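PDB 1CXC: cytochrome C2 from Rhodobacter sphaeroides, which carries electrons through its covalently bound heme c, serving as donor to the oxidized bacteriochlorophyll in the photophosphorylation pathway of purple non-sulfur bacteria. Local coordinates for residues A7-F12 against W114-Q119; H19-V22 against T28-G31; E73-Q78 against K88-D93. All coordinates share one frame; numbering follows the deposited sequence.

Along the chain, interaction 1 spans the other two: it joins helix 5-11 near the N-terminus to helix 107-120 near the C-terminus, and between them come first the hairpin of interaction 2, then the helices 73-81 and 83-91 of interaction 3. Interactions 1 and 2 have centres about 12 Å apart and touch, Y116, L117 and F12 resting on I21, I29 and A30. Interaction 1 also reaches interaction 3, about 20 Å away between centres, through W114 and L117 on F76. Interactions 2 and 3 lie on opposite sides of the chain's centre, about 24 Å apart, yet H19 and F76 both touch the heme. Helix 107-120 thus touches both heme-contacting parts, hairpin and helix 73-81.

Interaction 1: A7-F12 against W114-Q119; sequences AGAKAF and WAYLQQ
One face of the Y116 ring is covered by the backbone of A9: A9 CA sits 3.6 Å from the ring centroid and only 4° off the normal, a CH-pi contact placed almost exactly over the centre. A9 N lies above the same ring near CG, while A9 CB reaches its CE1 border at 3.7 Å. On the CD2-CE2 side come the backbone O of G8 and the ring of F12, both approaching obliquely. Y116 CE2 is 3.9 Å from F12 CG, with the two ring planes inclined at 49°, and the side chains cross at roughly a right angle. The Y116 ring gets there because its CG is anti to the backbone N (chi1 167°), which carries it out from helix 107-120 over the main chain at A9.

The helices come closest at G8, whose CA is 5.3 Å from Y116 CA. A side-chain carbon at G8 would collide with Y116 CB, so the close approach depends on the glycine. This pairing of the N-terminal and C-terminal helices is a hallmark of the cytochrome c fold. Beyond it, Y116 also packs on I29 and A30 of strand 28-30, and F12 continues inward to I21 and L40, its side chain coming close to the heme. A leucine in place of Y116 would probably leave A9 CA without its aromatic face and open a gap beside F12.

No hydrogen bond passes between the two segments. The helices are held here by dispersion and by the weak attraction between a backbone C-H and a pi face, contacts that depend on close fit, with small residues on helix 5-11 letting one large ring lie flat against the main chain.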
# COMPACT_ATOMS: atom_id res chain seq x y z
N ALA A 7 3.69 -4.15 16.43
CA ALA A 7 2.34 -3.67 16.49
C ALA A 7 1.85 -3.56 15.05
O ALA A 7 0.67 -3.71 14.75
CB ALA A 7 2.30 -2.29 17.12
N GLY A 8 2.73 -3.18 14.13
CA GLY A 8 2.32 -3.10 12.73
C GLY A 8 1.86 -4.44 12.20
O GLY A 8 1.04 -4.48 11.28
N ALA A 9 2.64 -5.51 12.44
CA ALA A 9 2.25 -6.83 11.97
C ALA A 9 0.82 -7.15 12.38
O ALA A 9 0.15 -7.88 11.67
CB ALA A 9 3.15 -7.89 12.60
N LYS A 10 0.44 -6.85 13.64
CA LYS A 10 -0.92 -7.10 14.09
C LYS A 10 -1.90 -6.23 13.36
O LYS A 10 -3.02 -6.62 13.04
CB LYS A 10 -1.05 -6.79 15.57
CG LYS A 10 -2.42 -7.16 16.11
CD LYS A 10 -2.50 -6.80 17.59
CE LYS A 10 -3.65 -7.52 18.28
N ALA A 11 -1.58 -4.95 13.22
CA ALA A 11 -2.49 -4.05 12.54
C ALA A 11 -2.68 -4.39 11.06
O ALA A 11 -3.75 -4.17 10.50
CB ALA A 11 -1.93 -2.64 12.66
N PHE A 12 -1.74 -5.15 10.50
CA PHE A 12 -1.80 -5.55 9.09
C PHE A 12 -2.86 -6.62 8.83
O PHE A 12 -3.27 -6.88 7.69
CB PHE A 12 -0.42 -6.04 8.65
CG PHE A 12 -0.31 -6.26 7.15
CD1 PHE A 12 -0.31 -5.17 6.30
CD2 PHE A 12 -0.32 -7.54 6.64
CE1 PHE A 12 -0.36 -5.37 4.93
CE2 PHE A 12 -0.38 -7.74 5.27
CZ PHE A 12 -0.40 -6.65 4.42
N TRP A 114 3.81 0.80 8.33
CA TRP A 114 4.92 1.13 7.44
C TRP A 114 6.21 0.58 8.03
O TRP A 114 7.06 0.05 7.31
CB TRP A 114 5.04 2.65 7.27
CG TRP A 114 6.17 3.01 6.28
CD1 TRP A 114 7.36 3.52 6.73
CD2 TRP A 114 6.17 2.81 4.93
NE1 TRP A 114 8.13 3.67 5.65
CE2 TRP A 114 7.45 3.24 4.56
CE3 TRP A 114 5.29 2.33 3.98
CZ2 TRP A 114 7.87 3.17 3.23
CZ3 TRP A 114 5.70 2.27 2.66
CH2 TRP A 114 6.98 2.69 2.28
N ALA A 115 6.39 0.65 9.35
CA ALA A 115 7.60 0.12 9.94
C ALA A 115 7.70 -1.40 9.76
O ALA A 115 8.78 -1.96 9.54
CB ALA A 115 7.63 0.46 11.43
N TYR A 116 6.55 -2.07 9.77
CA TYR A 116 6.50 -3.51 9.58
C TYR A 116 6.88 -3.85 8.13
O TYR A 116 7.73 -4.70 7.86
CB TYR A 116 5.06 -3.97 9.90
CG TYR A 116 4.71 -5.39 9.46
CD1 TYR A 116 5.44 -6.46 9.94
CD2 TYR A 116 3.68 -5.59 8.57
CE1 TYR A 116 5.15 -7.76 9.54
CE2 TYR A 116 3.38 -6.87 8.16
CZ TYR A 116 4.12 -7.95 8.65
OH TYR A 116 3.83 -9.24 8.22
N LEU A 117 6.48 -3.02 7.18
CA LEU A 117 6.82 -3.26 5.78
C LEU A 117 8.29 -3.01 5.52
O LEU A 117 8.89 -3.60 4.63
CB LEU A 117 5.98 -2.38 4.86
CG LEU A 117 4.49 -2.61 4.89
CD1 LEU A 117 3.80 -1.54 4.06
CD2 LEU A 117 4.15 -4.01 4.41
N GLN A 118 8.90 -2.06 6.22
CA GLN A 118 10.31 -1.83 6.06
C GLN A 118 11.08 -3.00 6.65
O GLN A 118 12.29 -3.13 6.46
CB GLN A 118 10.70 -0.54 6.77
CG GLN A 118 10.40 0.67 5.91
CD GLN A 118 11.53 0.97 4.92
OE1 GLN A 118 11.79 2.10 4.57
NE2 GLN A 118 12.26 -0.03 4.43
N GLN A 119 10.43 -3.84 7.47
CA GLN A 119 11.13 -4.99 8.01
C GLN A 119 10.93 -6.21 7.16
O GLN A 119 11.88 -6.91 6.86
CB GLN A 119 10.61 -5.39 9.39
CG GLN A 119 10.78 -4.33 10.45
CD GLN A 119 12.24 -4.00 10.67
OE1 GLN A 119 13.09 -4.88 10.76
NE2 GLN A 119 12.56 -2.71 10.72

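Interaction 2: H19-V22 against T28-G31; sequences HVIV and TIAG. With HEC (heme c), chain B.
I21 N donates to A30 O across the hairpin in a nearly linear bond, 2.9 Å long with an angle of 178° at the hydrogen. The return bonds converge on a single acceptor: I21 O receives I29 N at 2.9 Å and, more weakly, A30 N at 3.3 Å.

Two consecutive residues, I29 and A30, therefore face I21 alone. This is a classic beta bulge in the short antiparallel hairpin of strands 21-22 and 28-30, and it shifts the register by one, so that I21 pairs with A30 but V22 with T28. The hairpin begins just after H19, whose NE2 binds the heme iron at 2.0 Å; M100 supplies the sixth ligand through SD. H19 ND1 is hydrogen-bonded to P38 O, a second-shell contact that fixes the rotation of the imidazole and probably makes it a stronger donor to the metal.

Side chains fill in around these bonds. The first torsion of I21 (chi1 -58°) sets CG1 beside the backbone N and sends CG2 to I29, where it meets I29 CG1 at 3.7 Å, while the far end of I21, CD1, extends to A30 CB. CD1 also meets F12 and L117, the latter joining the hairpin to helix 107-120, and the I21 side chain touches L40. On the other face V22 CG2 packs against T28 OG1 at 3.8 Å, and V22 N is hydrogen-bonded to N39 OD1. G31 brings its CA to 3.9 Å from V20 CG2; a CB there would run into that methyl, and would press on the preceding carbonyl as well, because phi at G31 is 143°.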
# COMPACT_ATOMS: atom_id res chain seq x y z
N HIS A 19 -5.11 -7.85 0.57
CA HIS A 19 -3.71 -7.90 0.19
C HIS A 19 -2.98 -9.13 0.73
O HIS A 19 -3.17 -9.52 1.88
CB HIS A 19 -2.98 -6.67 0.73
CG HIS A 19 -3.38 -5.39 -0.01
ND1 HIS A 19 -2.82 -5.03 -1.24
CD2 HIS A 19 -4.20 -4.38 0.46
CE1 HIS A 19 -3.33 -3.80 -1.48
NE2 HIS A 19 -4.11 -3.38 -0.53
N VAL A 20 -1.80 -9.31 0.19
CA VAL A 20 -0.94 -10.39 0.57
C VAL A 20 0.51 -9.91 0.44
O VAL A 20 0.71 -8.79 -0.03
CB VAL A 20 -1.23 -11.47 -0.47
CG1 VAL A 20 0.00 -11.80 -1.26
CG2 VAL A 20 -1.91 -12.68 0.15
N ILE A 21 1.44 -10.42 1.25
CA ILE A 21 2.86 -10.09 1.11
C ILE A 21 3.58 -11.41 0.82
O ILE A 21 3.60 -12.29 1.69
CB ILE A 21 3.48 -9.43 2.37
CG1 ILE A 21 2.77 -8.14 2.75
CG2 ILE A 21 4.97 -9.15 2.15
CD1 ILE A 21 3.25 -7.58 4.11
N VAL A 22 3.80 -11.71 -0.45
CA VAL A 22 4.46 -12.95 -0.86
C VAL A 22 5.80 -12.58 -1.48
O VAL A 22 5.85 -11.84 -2.45
CB VAL A 22 3.58 -13.67 -1.89
CG1 VAL A 22 4.31 -14.85 -2.49
CG2 VAL A 22 2.27 -14.11 -1.25
N THR A 28 4.81 -17.01 1.55
CA THR A 28 3.85 -16.08 2.08
C THR A 28 4.34 -15.53 3.41
O THR A 28 4.65 -16.28 4.33
CB THR A 28 2.51 -16.76 2.35
OG1 THR A 28 1.95 -17.08 1.09
CG2 THR A 28 1.59 -15.86 3.14
N ILE A 29 4.68 -14.25 3.48
CA ILE A 29 5.09 -13.72 4.76
C ILE A 29 3.89 -13.18 5.53
O ILE A 29 3.76 -13.34 6.74
CB ILE A 29 6.29 -12.72 4.63
CG1 ILE A 29 5.90 -11.33 5.03
CG2 ILE A 29 6.96 -12.78 3.27
CD1 ILE A 29 6.48 -10.98 6.41
N ALA A 30 2.81 -12.87 4.84
CA ALA A 30 1.63 -12.40 5.51
C ALA A 30 0.48 -12.39 4.55
O ALA A 30 0.66 -12.26 3.36
CB ALA A 30 1.80 -10.99 6.03
N GLY A 31 -0.67 -12.92 4.95
CA GLY A 31 -1.77 -12.91 4.02
C GLY A 31 -2.60 -14.16 4.13
O GLY A 31 -2.04 -15.20 4.45
FE HEC B . -4.96 -1.57 -0.31
CHA HEC B . -3.77 -0.57 -3.31
CHB HEC B . -2.07 -0.58 1.20
CHC HEC B . -6.25 -2.42 2.75
CHD HEC B . -7.75 -2.86 -1.81
NA HEC B . -3.29 -0.71 -0.91
C1A HEC B . -2.96 -0.35 -2.21
C2A HEC B . -1.66 0.28 -2.26
C3A HEC B . -1.19 0.31 -0.99
C4A HEC B . -2.19 -0.34 -0.17
CMA HEC B . 0.09 0.99 -0.53
CAA HEC B . -0.90 0.75 -3.49
CBA HEC B . 0.12 -0.29 -3.91
CGA HEC B . 0.69 -0.14 -5.31
O1A HEC B . 0.87 -1.15 -5.97
O2A HEC B . 0.77 0.98 -5.79
NB HEC B . -4.32 -1.50 1.56
C1B HEC B . -3.05 -1.13 1.99
C2B HEC B . -2.92 -1.32 3.43
C3B HEC B . -4.13 -1.77 3.90
C4B HEC B . -4.98 -1.89 2.73
CMB HEC B . -1.65 -1.05 4.25
CAB HEC B . -4.48 -1.99 5.27
CBB HEC B . -4.51 -0.90 6.26
NC HEC B . -6.65 -2.41 0.32
C1C HEC B . -7.03 -2.68 1.64
C2C HEC B . -8.29 -3.39 1.68
C3C HEC B . -8.71 -3.51 0.40
C4C HEC B . -7.68 -2.92 -0.43
CMC HEC B . -8.89 -4.06 2.91
CAC HEC B . -9.87 -4.14 -0.04
CBC HEC B . -11.20 -3.75 0.43
ND HEC B . -5.61 -1.71 -2.15
C1D HEC B . -6.78 -2.28 -2.62
C2D HEC B . -6.92 -2.11 -4.05
C3D HEC B . -5.84 -1.40 -4.46
C4D HEC B . -5.02 -1.18 -3.29
CMD HEC B . -8.07 -2.59 -4.92
CAD HEC B . -5.69 -0.71 -5.81
CBD HEC B . -5.98 0.78 -5.70
CGD HEC B . -6.38 1.46 -7.02
O1D HEC B . -6.86 2.58 -6.97
O2D HEC B . -5.90 1.04 -8.06

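Interaction 3: E73-Q78 against K88-D93; sequences EEHFVQ and KEYTGD. With HEC (heme c), chain B.
H75 ND1 is hydrogen-bonded to D72 OD1, just before helix 73-81, which leaves the opposite side of the imidazole to meet Y90. There H75 NE2 and CD2 both lie 4.0 Å from Y90 CE1, and NE2 comes at the edge of the phenol ring, near its plane. Y90 in turn reaches the imidazole obliquely. The planes stand at 87° with centroids 5.8 Å apart, and the two side chains cross at about a right angle. H75 has CG beside the backbone N (chi1 -71°), whereas Y90 has CG anti to its own (chi1 -166°); each ring leans into the space between helices 73-81 and 83-91. The nearest CA atoms of the two segments, those of H75 and Y90, are 9.4 Å apart.

L69 touches both rings, F86 adds to the packing on H75, and A64 to that on Y90. One residue on from H75, F76 brings its CZ to 3.6 Å from the heme methyl CMB, so helix 73-81 lines the pocket as well. With no hydrogen bond between the segments, the H75-Y90 contact is loose van der Waals packing at the surface, in which D72 probably steadies the imidazole's rotation.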
# COMPACT_ATOMS: atom_id res chain seq x y z
N GLU A 73 7.07 6.74 3.46
CA GLU A 73 6.21 6.79 4.62
C GLU A 73 5.24 7.94 4.61
O GLU A 73 4.05 7.77 4.86
CB GLU A 73 7.03 6.87 5.88
CG GLU A 73 6.16 6.79 7.13
CD GLU A 73 6.92 6.49 8.41
OE1 GLU A 73 8.15 6.56 8.41
OE2 GLU A 73 6.29 6.44 9.47
N GLU A 74 5.63 9.13 4.19
CA GLU A 74 4.66 10.20 4.26
C GLU A 74 3.51 10.03 3.30
O GLU A 74 2.37 10.31 3.69
CB GLU A 74 5.30 11.56 3.96
N HIS A 75 3.75 9.53 2.08
CA HIS A 75 2.67 9.36 1.13
C HIS A 75 1.82 8.15 1.49
O HIS A 75 0.61 8.20 1.38
CB HIS A 75 3.19 9.20 -0.30
CG HIS A 75 3.78 10.51 -0.86
ND1 HIS A 75 5.01 10.89 -0.63
CD2 HIS A 75 3.11 11.56 -1.43
CE1 HIS A 75 5.16 12.13 -1.04
NE2 HIS A 75 4.01 12.52 -1.53
N PHE A 76 2.45 7.11 2.03
CA PHE A 76 1.75 5.91 2.43
C PHE A 76 0.81 6.24 3.57
O PHE A 76 -0.36 5.88 3.51
CB PHE A 76 2.77 4.87 2.89
CG PHE A 76 2.18 3.60 3.50
CD1 PHE A 76 1.81 2.54 2.68
CD2 PHE A 76 1.99 3.51 4.90
CE1 PHE A 76 1.25 1.40 3.27
CE2 PHE A 76 1.43 2.38 5.46
CZ PHE A 76 1.07 1.33 4.64
N VAL A 77 1.21 7.05 4.56
CA VAL A 77 0.26 7.24 5.64
C VAL A 77 -0.87 8.18 5.30
O VAL A 77 -2.00 7.94 5.71
CB VAL A 77 0.86 7.60 7.02
CG1 VAL A 77 2.33 7.29 7.14
CG2 VAL A 77 0.49 9.00 7.46
N GLN A 78 -0.71 8.99 4.27
CA GLN A 78 -1.81 9.84 3.88
C GLN A 78 -2.75 9.01 3.04
O GLN A 78 -3.96 9.09 3.12
CB GLN A 78 -1.32 10.99 3.01
CG GLN A 78 -0.56 12.06 3.78
CD GLN A 78 0.17 13.01 2.83
N LYS A 88 -6.89 12.34 -5.39
CA LYS A 88 -7.34 13.58 -6.02
C LYS A 88 -6.33 14.72 -5.79
O LYS A 88 -5.98 15.48 -6.69
CB LYS A 88 -8.64 14.02 -5.41
CG LYS A 88 -9.82 13.18 -5.81
CD LYS A 88 -11.04 13.97 -5.38
CE LYS A 88 -12.25 13.06 -5.25
NZ LYS A 88 -12.72 12.63 -6.55
N GLU A 89 -5.74 14.82 -4.60
CA GLU A 89 -4.82 15.90 -4.38
C GLU A 89 -3.54 15.70 -5.14
O GLU A 89 -2.89 16.66 -5.54
CB GLU A 89 -4.52 16.04 -2.89
CG GLU A 89 -5.76 16.34 -2.07
CD GLU A 89 -5.55 16.36 -0.55
N TYR A 90 -2.95 14.52 -4.99
CA TYR A 90 -1.71 14.22 -5.65
C TYR A 90 -1.79 14.44 -7.15
O TYR A 90 -0.80 14.80 -7.78
CB TYR A 90 -1.32 12.78 -5.37
CG TYR A 90 0.12 12.51 -5.73
CD1 TYR A 90 1.12 12.81 -4.82
CD2 TYR A 90 0.44 12.11 -7.01
CE1 TYR A 90 2.44 12.73 -5.21
CE2 TYR A 90 1.76 12.04 -7.39
CZ TYR A 90 2.74 12.35 -6.49
OH TYR A 90 4.06 12.22 -6.85
N THR A 91 -2.70 13.70 -7.75
CA THR A 91 -2.93 13.72 -9.17
C THR A 91 -3.32 15.11 -9.72
O THR A 91 -2.99 15.46 -10.85
CB THR A 91 -4.03 12.68 -9.34
OG1 THR A 91 -3.52 11.63 -10.12
CG2 THR A 91 -5.32 13.25 -9.85
N GLY A 92 -3.85 15.99 -8.87
CA GLY A 92 -4.27 17.30 -9.36
C GLY A 92 -5.54 17.22 -10.21
O GLY A 92 -6.07 18.23 -10.64
N ASP A 93 -6.22 16.08 -10.16
CA ASP A 93 -7.44 15.92 -10.90
C ASP A 93 -8.54 15.59 -9.90
O ASP A 93 -8.63 14.48 -9.42
CB ASP A 93 -7.27 14.78 -11.88
CG ASP A 93 -8.56 14.24 -12.46
OD1 ASP A 93 -9.57 14.93 -12.40
OD2 ASP A 93 -8.46 13.35 -13.29
FE HEC B . -4.96 -1.57 -0.31
CHA HEC B . -3.77 -0.57 -3.31
CHB HEC B . -2.07 -0.58 1.20
CHC HEC B . -6.25 -2.42 2.75
CHD HEC B . -7.75 -2.86 -1.81
NA HEC B . -3.29 -0.71 -0.91
C1A HEC B . -2.96 -0.35 -2.21
C2A HEC B . -1.66 0.28 -2.26
C3A HEC B . -1.19 0.31 -0.99
C4A HEC B . -2.19 -0.34 -0.17
CMA HEC B . 0.09 0.99 -0.53
CAA HEC B . -0.90 0.75 -3.49
CBA HEC B . 0.12 -0.29 -3.91
CGA HEC B . 0.69 -0.14 -5.31
O1A HEC B . 0.87 -1.15 -5.97
O2A HEC B . 0.77 0.98 -5.79
NB HEC B . -4.32 -1.50 1.56
C1B HEC B . -3.05 -1.13 1.99
C2B HEC B . -2.92 -1.32 3.43
C3B HEC B . -4.13 -1.77 3.90
C4B HEC B . -4.98 -1.89 2.73
CMB HEC B . -1.65 -1.05 4.25
CAB HEC B . -4.48 -1.99 5.27
CBB HEC B . -4.51 -0.90 6.26
NC HEC B . -6.65 -2.41 0.32
C1C HEC B . -7.03 -2.68 1.64
C2C HEC B . -8.29 -3.39 1.68
C3C HEC B . -8.71 -3.51 0.40
C4C HEC B . -7.68 -2.92 -0.43
CMC HEC B . -8.89 -4.06 2.91
CAC HEC B . -9.87 -4.14 -0.04
CBC HEC B . -11.20 -3.75 0.43
ND HEC B . -5.61 -1.71 -2.15
C1D HEC B . -6.78 -2.28 -2.62
C2D HEC B . -6.92 -2.11 -4.05
C3D HEC B . -5.84 -1.40 -4.46
C4D HEC B . -5.02 -1.18 -3.29
CMD HEC B . -8.07 -2.59 -4.92
CAD HEC B . -5.69 -0.71 -5.81
CBD HEC B . -5.98 0.78 -5.70
CGD HEC B . -6.38 1.46 -7.02
O1D HEC B . -6.86 2.58 -6.97
O2D HEC B . -5.90 1.04 -8.06